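SusD homolog (Bacteroides thetaiotaomicron, PDB 4MRU) probably binds glycans, perhaps mucin O-glycans, at the cell surface as a SusD-family outer-membrane lipoprotein, and carries a magnesium site. Local coordinates at residues G355-F360 / S366-Y371; D273-K278 / W420-P425. All coordinates share one frame; numbering follows the deposited sequence.

Interaction 1 (G355-F360 / S366-Y371)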
ATOM      1  N   GLY A 355      -8.956  11.277  11.216  1.00 19.13           N
ATOM      2  CA  GLY A 355      -8.677  10.155  10.349  1.00 19.98           C
ATOM      3  C   GLY A 355      -9.578   8.980  10.640  1.00 20.60           C
ATOM      4  O   GLY A 355     -10.093   8.347   9.729  1.00 20.50           O
ATOM      5  N   VAL A 356      -9.784   8.689  11.923  1.00 18.38           N
ATOM      6  CA  VAL A 356     -10.633   7.581  12.300  1.00 19.11           C
ATOM      7  C   VAL A 356     -12.083   7.892  11.860  1.00 19.20           C
ATOM      8  O   VAL A 356     -12.789   7.048  11.305  1.00 22.45           O
ATOM      9  CB  VAL A 356     -10.575   7.312  13.816  1.00 19.24           C
ATOM     10  CG1 VAL A 356     -11.593   6.257  14.211  1.00 22.37           C
ATOM     11  CG2 VAL A 356      -9.180   6.868  14.223  1.00 21.65           C
ATOM     12  N   LYS A 357     -12.536   9.082  12.181  1.00 17.30           N
ATOM     13  CA  LYS A 357     -13.902   9.526  11.816  1.00 18.83           C
ATOM     14  C   LYS A 357     -14.176   9.454  10.302  1.00 20.30           C
ATOM     15  O   LYS A 357     -15.260   9.027   9.863  1.00 21.25           O
ATOM     16  CB  LYS A 357     -14.174  10.917  12.351  1.00 19.30           C
ATOM     17  CG  LYS A 357     -14.423  10.908  13.864  1.00 21.15           C
ATOM     18  CD  LYS A 357     -14.764  12.297  14.416  1.00 24.53           C
ATOM     19  CE  LYS A 357     -13.551  13.206  14.338  1.00 32.06           C
ATOM     20  NZ  LYS A 357     -13.701  14.393  15.246  1.00 33.80           N
ATOM     21  N   LEU A 358     -13.229   9.929   9.527  1.00 18.50           N
ATOM     22  CA  LEU A 358     -13.299   9.868   8.081  1.00 20.10           C
ATOM     23  C   LEU A 358     -13.357   8.440   7.578  1.00 18.63           C
ATOM     24  O   LEU A 358     -14.087   8.170   6.636  1.00 20.27           O
ATOM     25  CB  LEU A 358     -12.094  10.563   7.439  1.00 17.90           C
ATOM     26  CG  LEU A 358     -12.117  12.077   7.528  1.00 20.77           C
ATOM     27  CD1 LEU A 358     -10.764  12.664   7.168  1.00 19.33           C
ATOM     28  CD2 LEU A 358     -13.194  12.665   6.637  1.00 21.45           C
ATOM     29  N   SER A 359     -12.554   7.541   8.145  1.00 20.52           N
ATOM     30  CA  SER A 359     -12.632   6.138   7.720  1.00 19.12           C
ATOM     31  C   SER A 359     -14.007   5.542   8.055  1.00 20.25           C
ATOM     32  O   SER A 359     -14.578   4.842   7.248  1.00 17.57           O
ATOM     33  CB  SER A 359     -11.520   5.313   8.342  1.00 19.17           C
ATOM     34  OG  SER A 359     -11.684   3.944   8.115  1.00 17.40           O
ATOM     35  N   PHE A 360     -14.512   5.745   9.266  1.00 16.45           N
ATOM     36  CA  PHE A 360     -15.887   5.282   9.565  1.00 19.17           C
ATOM     37  C   PHE A 360     -16.904   5.842   8.570  1.00 21.21           C
ATOM     38  O   PHE A 360     -17.789   5.112   8.039  1.00 20.77           O
ATOM     39  CB  PHE A 360     -16.337   5.683  10.996  1.00 19.08           C
ATOM     40  CG  PHE A 360     -15.851   4.755  12.085  1.00 19.17           C
ATOM     41  CD1 PHE A 360     -14.502   4.476  12.234  1.00 18.90           C
ATOM     42  CD2 PHE A 360     -16.770   4.157  12.978  1.00 19.83           C
ATOM     43  CE1 PHE A 360     -14.065   3.681  13.266  1.00 18.02           C
ATOM     44  CE2 PHE A 360     -16.321   3.355  14.019  1.00 20.05           C
ATOM     45  CZ  PHE A 360     -14.978   3.086  14.140  1.00 17.56           C
ATOM     46  N   SER A 366     -20.959   3.565  12.109  1.00 28.46           N
ATOM     47  CA  SER A 366     -21.363   4.405  13.239  1.00 28.12           C
ATOM     48  C   SER A 366     -20.499   4.122  14.423  1.00 25.26           C
ATOM     49  O   SER A 366     -19.840   3.077  14.497  1.00 31.56           O
ATOM     50  CB  SER A 366     -22.799   4.112  13.655  1.00 32.16           C
ATOM     51  OG  SER A 366     -23.683   4.433  12.605  1.00 38.41           O
ATOM     52  N   GLY A 367     -20.471   5.063  15.346  1.00 23.84           N
ATOM     53  CA  GLY A 367     -19.811   4.855  16.600  1.00 27.00           C
ATOM     54  C   GLY A 367     -18.377   5.368  16.714  1.00 28.93           C
ATOM     55  O   GLY A 367     -17.680   5.006  17.681  1.00 27.81           O
ATOM     56  N   ALA A 368     -17.911   6.219  15.795  1.00 23.91           N
ATOM     57  CA  ALA A 368     -16.495   6.580  15.835  1.00 20.63           C
ATOM     58  C   ALA A 368     -16.111   7.265  17.156  1.00 21.86           C
ATOM     59  O   ALA A 368     -15.002   7.039  17.692  1.00 19.40           O
ATOM     60  CB  ALA A 368     -16.132   7.483  14.671  1.00 22.92           C
ATOM     61  N   GLU A 369     -16.973   8.116  17.662  1.00 22.09           N
ATOM     62  CA  GLU A 369     -16.612   8.930  18.823  1.00 27.92           C
ATOM     63  C   GLU A 369     -16.390   8.037  20.039  1.00 27.20           C
ATOM     64  O   GLU A 369     -15.419   8.235  20.723  1.00 22.38           O
ATOM     65  CB  GLU A 369     -17.661  10.022  19.103  1.00 30.05           C
ATOM     66  CG  GLU A 369     -17.718  11.114  18.013  1.00 35.69           C
ATOM     67  CD  GLU A 369     -16.690  12.246  18.153  1.00 50.04           C
ATOM     68  OE1 GLU A 369     -15.677  12.075  18.873  1.00 49.16           O
ATOM     69  OE2 GLU A 369     -16.884  13.318  17.508  1.00 56.22           O
ATOM     70  N   ASP A 370     -17.281   7.061  20.308  1.00 26.84           N
ATOM     71  CA  ASP A 370     -17.033   6.099  21.396  1.00 25.25           C
ATOM     72  C   ASP A 370     -15.784   5.207  21.151  1.00 24.49           C
ATOM     73  O   ASP A 370     -15.037   4.928  22.061  1.00 21.81           O
ATOM     74  CB  ASP A 370     -18.236   5.191  21.636  1.00 31.93           C
ATOM     75  CG  ASP A 370     -19.355   5.891  22.381  1.00 49.30           C
ATOM     76  OD1 ASP A 370     -19.082   6.916  23.047  1.00 51.28           O
ATOM     77  OD2 ASP A 370     -20.505   5.407  22.309  1.00 43.48           O
ATOM     78  N   TYR A 371     -15.600   4.743  19.923  1.00 21.14           N
ATOM     79  CA  TYR A 371     -14.452   3.921  19.525  1.00 20.19           C
ATOM     80  C   TYR A 371     -13.128   4.641  19.837  1.00 17.44           C
ATOM     81  O   TYR A 371     -12.188   4.068  20.344  1.00 17.29           O
ATOM     82  CB  TYR A 371     -14.559   3.594  18.025  1.00 19.52           C
ATOM     83  CG  TYR A 371     -13.400   2.816  17.409  1.00 20.22           C
ATOM     84  CD1 TYR A 371     -13.401   1.422  17.413  1.00 19.46           C
ATOM     85  CD2 TYR A 371     -12.357   3.461  16.789  1.00 19.90           C
ATOM     86  CE1 TYR A 371     -12.390   0.692  16.855  1.00 20.51           C
ATOM     87  CE2 TYR A 371     -11.314   2.728  16.176  1.00 20.03           C
ATOM     88  CZ  TYR A 371     -11.353   1.351  16.192  1.00 19.17           C
ATOM     89  OH  TYR A 371     -10.333   0.631  15.602  1.00 21.95           O
TER
HETATM   90  O   HOH W   1     -13.271  13.529  17.893  1.00 26.54           O

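Interaction 2 (D273-K278 / W420-P425)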
ATOM      1  N   ASP A 273     -14.436  -3.385  16.475  1.00 23.15           N
ATOM      2  CA  ASP A 273     -14.461  -2.294  15.506  1.00 21.53           C
ATOM      3  C   ASP A 273     -15.755  -2.374  14.701  1.00 18.19           C
ATOM      4  O   ASP A 273     -16.007  -3.386  14.003  1.00 21.00           O
ATOM      5  CB  ASP A 273     -13.213  -2.419  14.628  1.00 20.31           C
ATOM      6  CG  ASP A 273     -12.934  -1.205  13.794  1.00 21.68           C
ATOM      7  OD1 ASP A 273     -13.842  -0.662  13.180  1.00 20.46           O
ATOM      8  OD2 ASP A 273     -11.737  -0.847  13.725  1.00 21.77           O
ATOM      9  N   PRO A 274     -16.593  -1.309  14.738  1.00 21.22           N
ATOM     10  CA  PRO A 274     -17.801  -1.342  13.923  1.00 22.76           C
ATOM     11  C   PRO A 274     -17.577  -1.462  12.393  1.00 21.24           C
ATOM     12  O   PRO A 274     -18.520  -1.762  11.682  1.00 26.68           O
ATOM     13  CB  PRO A 274     -18.484   0.013  14.242  1.00 25.33           C
ATOM     14  CG  PRO A 274     -17.932   0.412  15.573  1.00 24.48           C
ATOM     15  CD  PRO A 274     -16.501  -0.085  15.564  1.00 23.50           C
ATOM     16  N   ARG A 275     -16.365  -1.286  11.879  1.00 20.08           N
ATOM     17  CA  ARG A 275     -16.128  -1.433  10.436  1.00 19.19           C
ATOM     18  C   ARG A 275     -16.067  -2.880   9.944  1.00 22.53           C
ATOM     19  O   ARG A 275     -15.971  -3.124   8.725  1.00 22.63           O
ATOM     20  CB  ARG A 275     -14.811  -0.726  10.046  1.00 21.73           C
ATOM     21  CG  ARG A 275     -14.919   0.772  10.132  1.00 22.34           C
ATOM     22  CD  ARG A 275     -13.545   1.443  10.023  1.00 23.12           C
ATOM     23  NE  ARG A 275     -12.773   1.260  11.244  1.00 20.51           N
ATOM     24  CZ  ARG A 275     -11.646   1.913  11.529  1.00 18.92           C
ATOM     25  NH1 ARG A 275     -11.141   2.792  10.686  1.00 18.83           N
ATOM     26  NH2 ARG A 275     -11.027   1.691  12.675  1.00 19.22           N
ATOM     27  N   ARG A 276     -16.016  -3.833  10.878  1.00 24.05           N
ATOM     28  CA  ARG A 276     -15.830  -5.233  10.506  1.00 23.15           C
ATOM     29  C   ARG A 276     -16.896  -5.699   9.526  1.00 23.71           C
ATOM     30  O   ARG A 276     -16.568  -6.391   8.588  1.00 24.50           O
ATOM     31  CB  ARG A 276     -15.815  -6.128  11.751  1.00 24.68           C
ATOM     32  CG  ARG A 276     -14.494  -6.061  12.495  1.00 20.76           C
ATOM     33  CD  ARG A 276     -14.556  -6.810  13.822  1.00 23.48           C
ATOM     34  NE  ARG A 276     -15.577  -6.250  14.681  1.00 20.56           N
ATOM     35  CZ  ARG A 276     -16.103  -6.871  15.738  1.00 26.17           C
ATOM     36  NH1 ARG A 276     -15.686  -8.082  16.104  1.00 23.76           N
ATOM     37  NH2 ARG A 276     -17.044  -6.257  16.449  1.00 21.75           N
ATOM     38  N   ASP A 277     -18.144  -5.291   9.712  1.00 23.47           N
ATOM     39  CA  ASP A 277     -19.207  -5.810   8.840  1.00 27.94           C
ATOM     40  C   ASP A 277     -19.187  -5.142   7.472  1.00 24.94           C
ATOM     41  O   ASP A 277     -19.887  -5.579   6.582  1.00 24.39           O
ATOM     42  CB  ASP A 277     -20.605  -5.746   9.482  1.00 33.61           C
ATOM     43  CG  ASP A 277     -21.226  -4.371   9.462  1.00 46.18           C
ATOM     44  OD1 ASP A 277     -20.489  -3.370   9.500  1.00 44.63           O
ATOM     45  OD2 ASP A 277     -22.472  -4.302   9.365  1.00 69.87           O
ATOM     46  N   LYS A 278     -18.373  -4.108   7.316  1.00 21.84           N
ATOM     47  CA  LYS A 278     -18.131  -3.492   6.011  1.00 22.35           C
ATOM     48  C   LYS A 278     -16.861  -4.049   5.353  1.00 23.10           C
ATOM     49  O   LYS A 278     -16.711  -3.969   4.149  1.00 22.88           O
ATOM     50  CB  LYS A 278     -17.987  -1.983   6.156  1.00 22.86           C
ATOM     51  CG  LYS A 278     -19.201  -1.314   6.872  1.00 24.97           C
ATOM     52  CD  LYS A 278     -20.413  -1.366   6.006  1.00 30.66           C
ATOM     53  CE  LYS A 278     -21.579  -0.563   6.600  1.00 42.34           C
ATOM     54  NZ  LYS A 278     -21.786  -0.898   8.023  1.00 42.95           N
ATOM     55  N   TRP A 420      -3.505   1.761   9.100  1.00 19.91           N
ATOM     56  CA  TRP A 420      -3.490   0.371   8.534  1.00 18.39           C
ATOM     57  C   TRP A 420      -4.869  -0.265   8.441  1.00 19.38           C
ATOM     58  O   TRP A 420      -5.198  -0.908   7.412  1.00 17.29           O
ATOM     59  CB  TRP A 420      -2.559  -0.477   9.374  1.00 17.53           C
ATOM     60  CG  TRP A 420      -2.522  -1.916   9.185  1.00 18.73           C
ATOM     61  CD1 TRP A 420      -1.872  -2.598   8.228  1.00 23.94           C
ATOM     62  CD2 TRP A 420      -3.040  -2.886  10.090  1.00 18.94           C
ATOM     63  NE1 TRP A 420      -1.963  -3.945   8.453  1.00 18.25           N
ATOM     64  CE2 TRP A 420      -2.673  -4.153   9.594  1.00 17.56           C
ATOM     65  CE3 TRP A 420      -3.762  -2.805  11.291  1.00 22.63           C
ATOM     66  CZ2 TRP A 420      -3.032  -5.316  10.221  1.00 18.41           C
ATOM     67  CZ3 TRP A 420      -4.080  -3.968  11.946  1.00 21.34           C
ATOM     68  CH2 TRP A 420      -3.719  -5.212  11.417  1.00 19.79           C
ATOM     69  N   ILE A 421      -5.676  -0.107   9.487  1.00 18.08           N
ATOM     70  CA  ILE A 421      -7.059  -0.513   9.429  1.00 18.35           C
ATOM     71  C   ILE A 421      -7.813   0.260   8.305  1.00 19.00           C
ATOM     72  O   ILE A 421      -8.541  -0.324   7.483  1.00 21.54           O
ATOM     73  CB  ILE A 421      -7.760  -0.306  10.773  1.00 18.20           C
ATOM     74  CG1 ILE A 421      -7.167  -1.252  11.834  1.00 18.07           C
ATOM     75  CG2 ILE A 421      -9.262  -0.505  10.593  1.00 19.76           C
ATOM     76  CD1 ILE A 421      -7.702  -0.998  13.233  1.00 22.75           C
ATOM     77  N   ALA A 422      -7.644   1.580   8.286  1.00 15.82           N
ATOM     78  CA  ALA A 422      -8.310   2.419   7.285  1.00 17.53           C
ATOM     79  C   ALA A 422      -7.855   2.198   5.829  1.00 20.00           C
ATOM     80  O   ALA A 422      -8.569   2.480   4.892  1.00 17.89           O
ATOM     81  CB  ALA A 422      -8.129   3.890   7.648  1.00 21.25           C
ATOM     82  N   LEU A 423      -6.641   1.702   5.666  1.00 17.34           N
ATOM     83  CA  LEU A 423      -6.071   1.437   4.356  1.00 20.13           C
ATOM     84  C   LEU A 423      -6.545   0.137   3.701  1.00 20.36           C
ATOM     85  O   LEU A 423      -6.324  -0.085   2.516  1.00 16.63           O
ATOM     86  CB  LEU A 423      -4.524   1.369   4.499  1.00 17.67           C
ATOM     87  CG  LEU A 423      -3.765   2.674   4.354  1.00 19.01           C
ATOM     88  CD1 LEU A 423      -2.328   2.491   4.862  1.00 20.62           C
ATOM     89  CD2 LEU A 423      -3.775   3.167   2.900  1.00 20.82           C
ATOM     90  N   PHE A 424      -7.111  -0.773   4.492  1.00 19.77           N
ATOM     91  CA  PHE A 424      -7.439  -2.101   3.985  1.00 18.91           C
ATOM     92  C   PHE A 424      -8.254  -1.925   2.708  1.00 21.36           C
ATOM     93  O   PHE A 424      -9.180  -1.154   2.723  1.00 21.14           O
ATOM     94  CB  PHE A 424      -8.207  -2.852   5.062  1.00 20.11           C
ATOM     95  CG  PHE A 424      -8.708  -4.201   4.643  1.00 20.31           C
ATOM     96  CD1 PHE A 424      -7.885  -5.320   4.721  1.00 20.90           C
ATOM     97  CD2 PHE A 424     -10.001  -4.372   4.228  1.00 21.64           C
ATOM     98  CE1 PHE A 424      -8.358  -6.584   4.371  1.00 18.92           C
ATOM     99  CE2 PHE A 424     -10.477  -5.650   3.848  1.00 19.22           C
ATOM    100  CZ  PHE A 424      -9.644  -6.738   3.933  1.00 21.17           C
ATOM    101  N   PRO A 425      -7.955  -2.664   1.623  1.00 18.36           N
ATOM    102  CA  PRO A 425      -6.971  -3.753   1.394  1.00 18.92           C
ATOM    103  C   PRO A 425      -5.702  -3.337   0.618  1.00 21.71           C
ATOM    104  O   PRO A 425      -5.145  -4.133  -0.149  1.00 20.33           O
ATOM    105  CB  PRO A 425      -7.790  -4.738   0.541  1.00 20.04           C
ATOM    106  CG  PRO A 425      -8.556  -3.772  -0.377  1.00 22.12           C
ATOM    107  CD  PRO A 425      -8.892  -2.559   0.496  1.00 18.04           C
TER

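Interaction 1 (G355-F360 / S366-Y371)
Phe360 reaches from helix 348-363 into the elbow formed by Ala368 and Tyr371, and its ring is the apolar centre of the contact. One face is covered by Ala368, whose CB makes a CH-pi contact 4.0 Å from the ring centroid, close to the ring normal. The far end of the ring meets the tyrosine: Phe360 CZ stands over one face of the Tyr371 ring, 3.6 Å from Tyr371 CG, with the two planes inclined at 56°. Tyr371 CG lies anti to its own backbone N (chi1 176°), which swings the ring back toward helix 348-363, where Val356 CG1 packs 3.9 Å from Tyr371 CD2. At the edge of the Phe360 ring, near its plane, Ser366 O comes within 3.6 Å of Phe360 CE2. Shortening Phe360 to an alanine is likely to open a gap between the helices, leaving the Ala368 methyl without its aromatic face and the Tyr371 ring less firmly held. Further out, Lys357 CG touches Ala368 CB at 3.9 Å, and the lysine chain bends at chi3 (-68°) toward Glu369. Their charges do not form a direct salt bridge: Lys357 NZ and Glu369 OE2 are 4.1 Å apart, while a water accepts from Lys357 NZ and donates to Glu369 OE1. The Tyr371 hydroxyl takes its main partner elsewhere, Gln418 of helix 408-423. With no direct hydrogen bond between the segments, aromatic and aliphatic packing carries the corner between helix 348-363 and the short helix 368-371; the side chain of Glu369, at the water-bridged edge, is about 6 Å from that of Asn373, which binds magnesium.

Interaction 2 (D273-K278 / W420-P425)
Ile421 sets its CG2 methyl squarely over the centre of the Arg275 guanidinium, and this apolar-on-planar packing is the main touch between the segments. The methyl lies 3.5 Å from Arg275 CZ, and the two side chains cross at about a right angle. CG2 is the branch anti to the backbone N of Ile421; the other branch ends in Ile421 CD1, which comes 4.1 Å from Asp273 OD2. Ala422 is a looser neighbour, its N 4.4 Å from Arg275 NH1.

The charged interactions lie within 273-278. Arg275 grips Asp273 side-on, one nitrogen to each carboxylate oxygen. Arg275 NE meets the syn lone pair of Asp273 OD1 at 2.9 Å in an almost straight bond (178°) lying in the guanidinium plane. Arg275 NH2 reaches the syn lone pair of Asp273 OD2 at 2.8 Å, tilted from that plane and more bent (146°). A sharp turn at chi3 (-73°) brings the guanidinium back to the carboxylate two residues earlier.

Backbone capping uses the same acid: Arg275 N donates to the anti side of Asp273 OD1, so this oxygen holds two donors. The motif is a type I beta turn, Asp273 to Arg276, leading into helix 276-279. Asp273 O accepts from Arg276 N and Arg276 NE, which approach from opposite faces of its carbonyl plane.

Outside bonds complete the guanidinium's fixation, with Arg275 NH1 donating to Ser359 OG and Arg275 NH2 to Gln418 OE1. All four residues that touch across the contact are buried. On the helix 408-423 side, Ile421 O accepts from the Tyr279 hydroxyl.

How the interactions relate
From the N terminus, the chain first reaches the turn 273-278, then helix 348-363, the short helix 368-371 and finally the end of helix 408-423. Interaction 1 closes a short local loop, with five residues between its segments. Interaction 2 closes a long one of 141 residues that contains all of interaction 1, so the two nest and do not cross. Their centres are 11 Å apart, and they touch directly: Tyr371 OH comes within 2.8 Å of Asp273 OD2, and Ser366 O packs on Pro274 CB. Together they tie the turn after helix 262-270 to helices 348-363, 368-371 and 408-423.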